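Local coordinates for protein cellulase IBT99 (Metagenomes, PDB 6WBT) that probably hydrolyses 6-phospho-alpha-glucosides as a family 4 glycoside hydrolase, using bound NAD and a manganese ion, at residues K6-G12 / K34-D40; H104-G108 / R416-S420; Y405-L409 / A424-D429. Residues are numbered along the deposited sequence.

Interaction 1 of 3, residues K6-G12 / K34-D40. With NAD (nicotinamide-adenine-dinucleotide), chain G.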
loop_
_atom_site.group_PDB
_atom_site.type_symbol
_atom_site.label_atom_id
_atom_site.label_comp_id
_atom_site.label_asym_id
_atom_site.label_seq_id
_atom_site.Cartn_x
_atom_site.Cartn_y
_atom_site.Cartn_z
ATOM N N LYS A 6 -13.955 8.221 -40.040
ATOM C CA LYS A 6 -15.377 7.906 -39.953
ATOM C C LYS A 6 -15.827 8.142 -38.516
ATOM O O LYS A 6 -15.506 7.353 -37.620
ATOM C CB LYS A 6 -15.645 6.466 -40.385
ATOM C CG LYS A 6 -17.075 6.001 -40.148
ATOM C CD LYS A 6 -17.258 4.544 -40.545
ATOM C CE LYS A 6 -18.658 4.052 -40.213
ATOM N NZ LYS A 6 -18.871 2.642 -40.641
ATOM N N ILE A 7 -16.564 9.228 -38.296
ATOM C CA ILE A 7 -17.025 9.615 -36.968
ATOM C C ILE A 7 -18.445 9.103 -36.778
ATOM O O ILE A 7 -19.314 9.327 -37.631
ATOM C CB ILE A 7 -16.958 11.139 -36.776
ATOM C CG1 ILE A 7 -15.623 11.685 -37.287
ATOM C CG2 ILE A 7 -17.151 11.498 -35.312
ATOM C CD1 ILE A 7 -14.414 11.145 -36.554
ATOM N N VAL A 8 -18.684 8.417 -35.663
ATOM C CA VAL A 8 -19.983 7.836 -35.350
ATOM C C VAL A 8 -20.468 8.422 -34.032
ATOM O O VAL A 8 -19.729 8.430 -33.040
ATOM C CB VAL A 8 -19.917 6.300 -35.271
ATOM C CG1 VAL A 8 -21.290 5.724 -34.963
ATOM C CG2 VAL A 8 -19.368 5.727 -36.566
ATOM N N ILE A 9 -21.705 8.909 -34.022
ATOM C CA ILE A 9 -22.336 9.442 -32.821
ATOM C C ILE A 9 -23.309 8.379 -32.326
ATOM O O ILE A 9 -24.430 8.259 -32.827
ATOM C CB ILE A 9 -23.036 10.776 -33.090
ATOM C CG1 ILE A 9 -22.028 11.817 -33.575
ATOM C CG2 ILE A 9 -23.746 11.266 -31.836
ATOM C CD1 ILE A 9 -22.627 13.185 -33.804
ATOM N N CYS A 10 -22.877 7.595 -31.341
ATOM C CA CYS A 10 -23.718 6.556 -30.750
ATOM C C CYS A 10 -24.806 7.225 -29.922
ATOM O O CYS A 10 -24.560 7.696 -28.810
ATOM C CB CYS A 10 -22.879 5.608 -29.903
ATOM S SG CYS A 10 -23.804 4.222 -29.201
ATOM N N GLY A 11 -26.019 7.267 -30.464
ATOM C CA GLY A 11 -27.111 7.969 -29.821
ATOM C C GLY A 11 -27.463 9.245 -30.555
ATOM O O GLY A 11 -27.559 10.316 -29.948
ATOM N N GLY A 12 -27.656 9.138 -31.871
ATOM C CA GLY A 12 -27.939 10.303 -32.690
ATOM C C GLY A 12 -29.257 10.978 -32.381
ATOM O O GLY A 12 -29.461 12.129 -32.781
ATOM N N LYS A 34 -14.312 11.912 -43.091
ATOM C CA LYS A 34 -14.737 11.148 -44.258
ATOM C C LYS A 34 -16.256 11.042 -44.312
ATOM O O LYS A 34 -16.881 11.405 -45.314
ATOM C CB LYS A 34 -14.105 9.756 -44.236
ATOM C CG LYS A 34 -14.797 8.742 -45.132
ATOM C CD LYS A 34 -14.491 7.325 -44.675
ATOM C CE LYS A 34 -15.367 6.304 -45.382
ATOM N NZ LYS A 34 -15.223 4.951 -44.774
ATOM N N GLU A 35 -16.866 10.545 -43.235
ATOM C CA GLU A 35 -18.313 10.438 -43.133
ATOM C C GLU A 35 -18.735 10.732 -41.701
ATOM O O GLU A 35 -17.967 10.530 -40.757
ATOM C CB GLU A 35 -18.820 9.049 -43.543
ATOM C CG GLU A 35 -18.761 8.767 -45.033
ATOM C CD GLU A 35 -19.254 7.376 -45.374
ATOM O OE1 GLU A 35 -20.267 7.261 -46.096
ATOM O OE2 GLU A 35 -18.634 6.398 -44.911
ATOM N N LEU A 36 -19.968 11.207 -41.552
ATOM C CA LEU A 36 -20.582 11.435 -40.250
ATOM C C LEU A 36 -21.742 10.460 -40.097
ATOM O O LEU A 36 -22.676 10.473 -40.904
ATOM C CB LEU A 36 -21.066 12.878 -40.111
ATOM C CG LEU A 36 -21.502 13.311 -38.708
ATOM C CD1 LEU A 36 -20.303 13.387 -37.773
ATOM C CD2 LEU A 36 -22.240 14.641 -38.752
ATOM N N TRP A 37 -21.680 9.618 -39.069
ATOM C CA TRP A 37 -22.661 8.563 -38.859
ATOM C C TRP A 37 -23.461 8.832 -37.593
ATOM O O TRP A 37 -22.890 9.164 -36.549
ATOM C CB TRP A 37 -21.981 7.194 -38.775
ATOM C CG TRP A 37 -21.576 6.650 -40.110
ATOM C CD1 TRP A 37 -20.452 6.961 -40.816
ATOM C CD2 TRP A 37 -22.298 5.698 -40.903
ATOM N NE1 TRP A 37 -20.426 6.262 -41.999
ATOM C CE2 TRP A 37 -21.549 5.480 -42.076
ATOM C CE3 TRP A 37 -23.503 5.011 -40.735
ATOM C CZ2 TRP A 37 -21.965 4.602 -43.076
ATOM C CZ3 TRP A 37 -23.914 4.140 -41.729
ATOM C CH2 TRP A 37 -23.148 3.943 -42.883
ATOM N N LEU A 38 -24.778 8.686 -37.691
ATOM C CA LEU A 38 -25.681 8.801 -36.552
ATOM C C LEU A 38 -26.287 7.427 -36.303
ATOM O O LEU A 38 -27.075 6.935 -37.117
ATOM C CB LEU A 38 -26.766 9.843 -36.814
ATOM C CG LEU A 38 -26.304 11.283 -37.047
ATOM C CD1 LEU A 38 -27.504 12.190 -37.262
ATOM C CD2 LEU A 38 -25.450 11.784 -35.890
ATOM N N TYR A 39 -25.918 6.808 -35.187
ATOM C CA TYR A 39 -26.419 5.495 -34.814
ATOM C C TYR A 39 -27.301 5.607 -33.580
ATOM O O TYR A 39 -27.000 6.370 -32.656
ATOM C CB TYR A 39 -25.272 4.519 -34.543
ATOM C CG TYR A 39 -25.709 3.249 -33.849
ATOM C CD1 TYR A 39 -26.358 2.240 -34.548
ATOM C CD2 TYR A 39 -25.471 3.057 -32.493
ATOM C CE1 TYR A 39 -26.761 1.076 -33.917
ATOM C CE2 TYR A 39 -25.869 1.898 -31.853
ATOM C CZ TYR A 39 -26.513 0.912 -32.569
ATOM O OH TYR A 39 -26.910 -0.241 -31.933
ATOM N N ASP A 40 -28.383 4.836 -33.568
ATOM C CA ASP A 40 -29.317 4.837 -32.453
ATOM C C ASP A 40 -30.164 3.578 -32.535
ATOM O O ASP A 40 -30.256 2.937 -33.584
ATOM C CB ASP A 40 -30.199 6.090 -32.466
ATOM C CG ASP A 40 -30.767 6.413 -31.108
ATOM O OD1 ASP A 40 -31.308 5.500 -30.445
ATOM O OD2 ASP A 40 -30.658 7.587 -30.696
HETATM P PA NAD G . -31.992 11.800 -24.869
HETATM O O1A NAD G . -32.869 10.886 -24.081
HETATM O O2A NAD G . -32.593 13.055 -25.411
HETATM O O5B NAD G . -31.319 10.967 -26.067
HETATM C C5B NAD G . -30.564 9.762 -25.763
HETATM C C4B NAD G . -30.489 8.897 -26.998
HETATM O O4B NAD G . -29.789 7.662 -26.690
HETATM C C3B NAD G . -31.836 8.467 -27.604
HETATM O O3B NAD G . -31.827 8.710 -29.005
HETATM C C2B NAD G . -31.874 6.961 -27.324
HETATM O O2B NAD G . -32.698 6.230 -28.206
HETATM C C1B NAD G . -30.393 6.632 -27.436
HETATM N N9A NAD G . -30.020 5.341 -26.868
HETATM C C8A NAD G . -30.550 4.752 -25.748
HETATM N N7A NAD G . -30.029 3.582 -25.477
HETATM C C5A NAD G . -29.102 3.377 -26.488
HETATM C C6A NAD G . -28.222 2.312 -26.762
HETATM N N6A NAD G . -28.135 1.215 -26.014
HETATM N N1A NAD G . -27.431 2.421 -27.855
HETATM C C2A NAD G . -27.525 3.527 -28.604
HETATM N N3A NAD G . -28.312 4.587 -28.443
HETATM C C4A NAD G . -29.088 4.453 -27.355
HETATM O O3 NAD G . -30.715 12.189 -23.981
HETATM P PN NAD G . -29.954 13.579 -23.731
HETATM O O1N NAD G . -29.611 14.188 -25.050
HETATM O O2N NAD G . -30.736 14.391 -22.753
HETATM O O5D NAD G . -28.616 13.047 -23.029
HETATM C C5D NAD G . -27.844 12.036 -23.723
HETATM C C4D NAD G . -26.792 11.488 -22.793
HETATM O O4D NAD G . -25.780 12.498 -22.575
HETATM C C3D NAD G . -27.278 11.101 -21.389
HETATM O O3D NAD G . -26.726 9.845 -21.020
HETATM C C2D NAD G . -26.689 12.236 -20.546
HETATM O O2D NAD G . -26.591 11.957 -19.159
HETATM C C1D NAD G . -25.340 12.411 -21.230
HETATM N N1N NAD G . -24.672 13.690 -20.857
HETATM C C2N NAD G . -23.591 13.673 -20.017
HETATM C C3N NAD G . -22.973 14.854 -19.637
HETATM C C7N NAD G . -21.753 14.761 -18.755
HETATM O O7N NAD G . -21.555 15.625 -17.906
HETATM N N7N NAD G . -20.918 13.753 -18.964
HETATM C C4N NAD G . -23.486 16.063 -20.095
HETATM C C5N NAD G . -24.551 16.064 -20.969
HETATM C C6N NAD G . -25.128 14.869 -21.340
#

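Interaction 2 of 3, residues H104-G108 / R416-S420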
loop_
_atom_site.group_PDB
_atom_site.type_symbol
_atom_site.label_atom_id
_atom_site.label_comp_id
_atom_site.label_asym_id
_atom_site.label_seq_id
_atom_site.Cartn_x
_atom_site.Cartn_y
_atom_site.Cartn_z
ATOM N N HIS A 104 -40.015 8.383 -1.657
ATOM C CA HIS A 104 -39.426 7.877 -0.425
ATOM C C HIS A 104 -38.650 8.946 0.334
ATOM O O HIS A 104 -37.904 8.616 1.262
ATOM C CB HIS A 104 -38.517 6.683 -0.723
ATOM C CG HIS A 104 -39.252 5.469 -1.196
ATOM N ND1 HIS A 104 -39.748 4.517 -0.331
ATOM C CD2 HIS A 104 -39.577 5.052 -2.442
ATOM C CE1 HIS A 104 -40.347 3.566 -1.024
ATOM N NE2 HIS A 104 -40.258 3.866 -2.307
ATOM N N GLY A 105 -38.802 10.214 -0.037
ATOM C CA GLY A 105 -38.122 11.290 0.663
ATOM C C GLY A 105 -36.622 11.325 0.469
ATOM O O GLY A 105 -35.889 11.674 1.403
ATOM N N CYS A 106 -36.144 10.975 -0.723
ATOM C CA CYS A 106 -34.722 10.983 -1.027
ATOM C C CYS A 106 -34.469 11.839 -2.261
ATOM O O CYS A 106 -35.381 12.126 -3.041
ATOM C CB CYS A 106 -34.183 9.562 -1.247
ATOM S SG CYS A 106 -34.326 8.483 0.197
ATOM N N VAL A 107 -33.211 12.244 -2.425
ATOM C CA VAL A 107 -32.830 13.111 -3.535
ATOM C C VAL A 107 -32.970 12.340 -4.841
ATOM O O VAL A 107 -32.271 11.349 -5.073
ATOM C CB VAL A 107 -31.401 13.639 -3.358
ATOM C CG1 VAL A 107 -30.942 14.361 -4.619
ATOM C CG2 VAL A 107 -31.325 14.561 -2.155
ATOM N N GLY A 108 -33.878 12.796 -5.701
ATOM C CA GLY A 108 -34.052 12.199 -7.009
ATOM C C GLY A 108 -33.318 12.965 -8.088
ATOM O O GLY A 108 -33.854 13.920 -8.659
ATOM N N ARG A 416 -24.900 8.105 0.563
ATOM C CA ARG A 416 -25.181 9.128 1.566
ATOM C C ARG A 416 -26.605 9.656 1.454
ATOM O O ARG A 416 -27.181 10.091 2.459
ATOM C CB ARG A 416 -24.183 10.280 1.439
ATOM C CG ARG A 416 -22.728 9.871 1.606
ATOM C CD ARG A 416 -21.811 11.083 1.630
ATOM N NE ARG A 416 -22.082 11.949 2.775
ATOM C CZ ARG A 416 -21.515 11.806 3.969
ATOM N NH1 ARG A 416 -20.643 10.829 4.179
ATOM N NH2 ARG A 416 -21.820 12.640 4.953
ATOM N N THR A 417 -27.183 9.637 0.251
ATOM C CA THR A 417 -28.550 10.121 0.079
ATOM C C THR A 417 -29.545 9.251 0.837
ATOM O O THR A 417 -30.507 9.762 1.422
ATOM C CB THR A 417 -28.904 10.172 -1.409
ATOM O OG1 THR A 417 -28.050 11.112 -2.074
ATOM C CG2 THR A 417 -30.355 10.585 -1.608
ATOM N N ILE A 418 -29.321 7.941 0.851
ATOM C CA ILE A 418 -30.212 7.009 1.536
ATOM C C ILE A 418 -29.948 7.089 3.034
ATOM O O ILE A 418 -28.811 6.870 3.475
ATOM C CB ILE A 418 -30.029 5.577 1.011
ATOM C CG1 ILE A 418 -29.948 5.579 -0.517
ATOM C CG2 ILE A 418 -31.170 4.691 1.480
ATOM C CD1 ILE A 418 -31.171 6.146 -1.196
ATOM N N PRO A 419 -30.959 7.396 3.851
ATOM C CA PRO A 419 -30.693 7.573 5.288
ATOM C C PRO A 419 -30.444 6.268 6.024
ATOM O O PRO A 419 -29.540 6.205 6.867
ATOM C CB PRO A 419 -31.959 8.279 5.788
ATOM C CG PRO A 419 -33.029 7.831 4.846
ATOM C CD PRO A 419 -32.364 7.672 3.504
ATOM N N SER A 420 -31.217 5.222 5.736
ATOM C CA SER A 420 -31.104 3.960 6.450
ATOM C C SER A 420 -31.132 2.807 5.458
ATOM O O SER A 420 -31.478 2.972 4.285
ATOM C CB SER A 420 -32.229 3.795 7.482
ATOM O OG SER A 420 -33.495 3.746 6.849
#

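Interaction 3 of 3, residues Y405-L409 / A424-D429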
loop_
_atom_site.group_PDB
_atom_site.type_symbol
_atom_site.label_atom_id
_atom_site.label_comp_id
_atom_site.label_asym_id
_atom_site.label_seq_id
_atom_site.Cartn_x
_atom_site.Cartn_y
_atom_site.Cartn_z
ATOM N N TYR A 405 -28.768 -9.732 -5.600
ATOM C CA TYR A 405 -29.672 -8.750 -5.011
ATOM C C TYR A 405 -29.069 -8.116 -3.764
ATOM O O TYR A 405 -29.307 -6.933 -3.492
ATOM C CB TYR A 405 -31.013 -9.409 -4.682
ATOM C CG TYR A 405 -31.976 -8.534 -3.907
ATOM C CD1 TYR A 405 -32.015 -8.569 -2.518
ATOM C CD2 TYR A 405 -32.855 -7.685 -4.565
ATOM C CE1 TYR A 405 -32.893 -7.774 -1.807
ATOM C CE2 TYR A 405 -33.740 -6.887 -3.862
ATOM C CZ TYR A 405 -33.754 -6.936 -2.484
ATOM O OH TYR A 405 -34.630 -6.145 -1.778
ATOM N N GLU A 406 -28.288 -8.882 -2.998
ATOM C CA GLU A 406 -27.722 -8.361 -1.759
ATOM C C GLU A 406 -26.649 -7.314 -2.024
ATOM O O GLU A 406 -26.512 -6.360 -1.249
ATOM C CB GLU A 406 -27.153 -9.508 -0.923
ATOM C CG GLU A 406 -26.924 -9.158 0.535
ATOM C CD GLU A 406 -26.504 -10.358 1.360
ATOM O OE1 GLU A 406 -25.477 -10.268 2.066
ATOM O OE2 GLU A 406 -27.198 -11.394 1.297
ATOM N N LYS A 407 -25.881 -7.472 -3.106
ATOM C CA LYS A 407 -24.893 -6.459 -3.461
ATOM C C LYS A 407 -25.564 -5.142 -3.826
ATOM O O LYS A 407 -25.033 -4.064 -3.536
ATOM C CB LYS A 407 -24.025 -6.955 -4.617
ATOM C CG LYS A 407 -23.154 -8.157 -4.286
ATOM C CD LYS A 407 -21.782 -7.740 -3.782
ATOM C CE LYS A 407 -20.888 -8.952 -3.564
ATOM N NZ LYS A 407 -19.474 -8.565 -3.300
ATOM N N ALA A 408 -26.733 -5.209 -4.467
ATOM C CA ALA A 408 -27.472 -3.992 -4.788
ATOM C C ALA A 408 -27.994 -3.319 -3.526
ATOM O O ALA A 408 -27.957 -2.088 -3.412
ATOM C CB ALA A 408 -28.620 -4.309 -5.746
ATOM N N LEU A 409 -28.482 -4.108 -2.566
ATOM C CA LEU A 409 -28.925 -3.541 -1.297
ATOM C C LEU A 409 -27.761 -2.908 -0.545
ATOM O O LEU A 409 -27.927 -1.885 0.128
ATOM C CB LEU A 409 -29.593 -4.621 -0.447
ATOM C CG LEU A 409 -30.130 -4.185 0.917
ATOM C CD1 LEU A 409 -31.183 -3.101 0.754
ATOM C CD2 LEU A 409 -30.692 -5.375 1.676
ATOM N N ALA A 424 -33.292 1.857 1.944
ATOM C CA ALA A 424 -32.559 1.322 0.802
ATOM C C ALA A 424 -33.266 0.123 0.183
ATOM O O ALA A 424 -33.199 -0.069 -1.035
ATOM C CB ALA A 424 -31.140 0.941 1.224
ATOM N N LYS A 425 -33.944 -0.690 0.997
ATOM C CA LYS A 425 -34.640 -1.855 0.461
ATOM C C LYS A 425 -35.934 -1.460 -0.242
ATOM O O LYS A 425 -36.239 -1.978 -1.322
ATOM C CB LYS A 425 -34.931 -2.858 1.578
ATOM C CG LYS A 425 -35.376 -4.226 1.081
ATOM C CD LYS A 425 -36.024 -5.038 2.193
ATOM C CE LYS A 425 -36.260 -6.478 1.769
ATOM N NZ LYS A 425 -34.979 -7.217 1.596
ATOM N N LYS A 426 -36.706 -0.551 0.359
ATOM C CA LYS A 426 -37.944 -0.098 -0.267
ATOM C C LYS A 426 -37.672 0.646 -1.568
ATOM O O LYS A 426 -38.473 0.569 -2.507
ATOM C CB LYS A 426 -38.728 0.783 0.706
ATOM C CG LYS A 426 -39.335 0.018 1.872
ATOM C CD LYS A 426 -39.544 0.912 3.084
ATOM C CE LYS A 426 -40.438 2.098 2.765
ATOM N NZ LYS A 426 -40.621 2.971 3.956
ATOM N N LEU A 427 -36.553 1.368 -1.644
ATOM C CA LEU A 427 -36.178 2.026 -2.889
ATOM C C LEU A 427 -35.643 1.028 -3.908
ATOM O O LEU A 427 -35.949 1.133 -5.101
ATOM C CB LEU A 427 -35.145 3.119 -2.618
ATOM C CG LEU A 427 -35.702 4.537 -2.467
ATOM C CD1 LEU A 427 -34.648 5.468 -1.899
ATOM C CD2 LEU A 427 -36.202 5.050 -3.807
ATOM N N LEU A 428 -34.849 0.053 -3.458
ATOM C CA LEU A 428 -34.297 -0.937 -4.379
ATOM C C LEU A 428 -35.402 -1.762 -5.025
ATOM O O LEU A 428 -35.445 -1.910 -6.252
ATOM C CB LEU A 428 -33.307 -1.844 -3.648
ATOM C CG LEU A 428 -32.689 -2.974 -4.472
ATOM C CD1 LEU A 428 -31.900 -2.417 -5.646
ATOM C CD2 LEU A 428 -31.808 -3.855 -3.601
ATOM N N ASP A 429 -36.312 -2.306 -4.211
ATOM C CA ASP A 429 -37.409 -3.101 -4.751
ATOM C C ASP A 429 -38.301 -2.278 -5.671
ATOM O O ASP A 429 -38.870 -2.817 -6.627
ATOM C CB ASP A 429 -38.232 -3.707 -3.614
ATOM C CG ASP A 429 -37.465 -4.760 -2.837
ATOM O OD1 ASP A 429 -36.558 -5.387 -3.421
ATOM O OD2 ASP A 429 -37.773 -4.963 -1.643
#

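Interaction 1 of 3, residues K6-G12 / K34-D40
Asp40 grips the adenine ribose of NAD with both carboxylate oxygens: NAD O2B donates to Asp40 OD1 at 2.7 Å and NAD O3B to Asp40 OD2 at a very short 2.3 Å. This is the hallmark of an NAD-binding Rossmann fold, whose first beta-alpha-beta unit is made here by strand 5-10, helix 17-25 and strand 33-39. An acidic residue after the second strand that holds both ribose hydroxyls is the classical mark of a site for NAD rather than NADP. The axes of segments 6-10 and 35-39 approach to 4.7 Å and run parallel within 20°, and hydrogen bonds alternate between the strands: Ile7 N to Glu35 O (3.1 Å), Trp37 N to Ile7 O (2.8 Å), Ile9 N to Trp37 O (2.8 Å) and Tyr39 N to Ile9 O (3.1 Å). On one face Lys6, Val8 and Cys10 accompany Trp37 and Tyr39. The Lys6 chain lies over the indole, with CE 3.5 Å and NZ 4.3 Å from the centroid of the Trp37 five-membered ring, a CH-pi and cation-pi pair; NZ is also hydrogen-bonded to Thr77 O. On the other face Ile9 CD1 meets Leu38 CD2 at 3.8 Å, and helix 43-60 covers Leu36 and Leu38. Glycines open the turn toward the cofactor. Gly11, at phi 108°, would jam a CB against the preceding carbonyl, and a CB on Gly12 would lie 2.9 Å from Leu38 CB. Tyr39 O accepts from both amides, at 2.6 Å from Gly11 N and 3.0 Å from Gly12 N.

Interaction 2 of 3, residues H104-G108 / R416-S420
A Schellman motif ends helix 90-103 just where this contact begins: Gly105, with positive phi, is its C-prime residue, and the chain leaves the helix to lay Cys106 and Val107 against the connection between helices 405-414 and 421-434. The contact is a small apolar interface between two loops, burying 174 Å² in all, with no hydrogen bond across it. Thr417 stands at its centre. Its methyl CG2 is 3.4 Å from Val107 N, 3.7 Å from Val107 CB and 4.0 Å from Cys106 CB, so the threonine meets the other loop through its methyl carbon. Cys106 points its CA-to-CB bond toward residues 416-420, and its sulfur enters the apolar surface they offer: SG lies 3.9 Å from Pro419 CD and 4.2 Å from Ile418 CD1. The CA-to-CB bond of Ile418 points away, yet the end of the side chain comes back nearer to the cysteine. The closest pair of CA atoms, those of Cys106 and Thr417, is 6.3 Å apart, close enough for short side chains to fill the gap. The Val107 side chain is about 12 Å from the bound glucose 6-phosphate, so the contact lies outside that pocket. At one end Ser420 takes the N-cap position of helix 421-434, and Pro419 packs on Asp274 of the second subunit. Leu427 of helix 421-434 lies against His104, Cys106 and Ile418, while Val107 rests on Ile276 and Val277 of helix 274-277 of the same chain, so the loops pack against both helices.

Interaction 3 of 3, residues Y405-L409 / A424-D429
Leu428 forms the apolar centre of this helix-helix contact, its CA-to-CB bond aimed at helix 405-414. Its CD1 reaches Ala408 CB at 3.8 Å, while its CD2 lies 3.5 Å from Leu409 N and 3.9 Å from Leu409 CB. The same CD2 sits over the face of the Tyr405 ring, 4.0 Å from the centroid, in a CH-pi contact. Leu409 answers from the other helix: its CD1 is 4.1 Å from Ala424 CB and 3.8 Å from Lys425 CB. The axes of the short segments come within 10.5 Å and cross steeply, their N-to-C directions 123° apart, with leucines filling the gap and the small Ala408 and Ala424 also turned toward the partner helix. Further out the contact becomes polar. The Tyr405 hydroxyl lies 3.5 Å from Lys425 CG and donates a hydrogen bond from OH to Asp429 OD1 at 2.6 Å, so the aromatic side chain bridges the helices from the leucine core to their outer edge. Lys425 and Asp429, one turn apart, flank this ring at its edge. Helices 405-414 and 421-434, successive in the chain near the C terminus, cross here. Helix 380-402 backs the pair at Ala408 through Ala399, and Met257 of the second subunit packs on both Leu409 and Lys425.

From the N terminus, interaction 1 closes a short loop around helix 17-25 and joins the first two strands of the Rossmann sheet beside NAD. It is complete before interaction 2 opens, and the two lie on opposite sides of the chain's centre, about 38 Å between centres. Interaction 2 closes a span of 307 residues, bringing the turn after helix 90-103 to the C-terminal helices. Interaction 3 closes a short connection between helices 405-414 and 421-434. Because residues 416-420 lie in that connection, interactions 2 and 3 cross; they touch where Ile418 and His104 meet Leu427, and both border the second subunit.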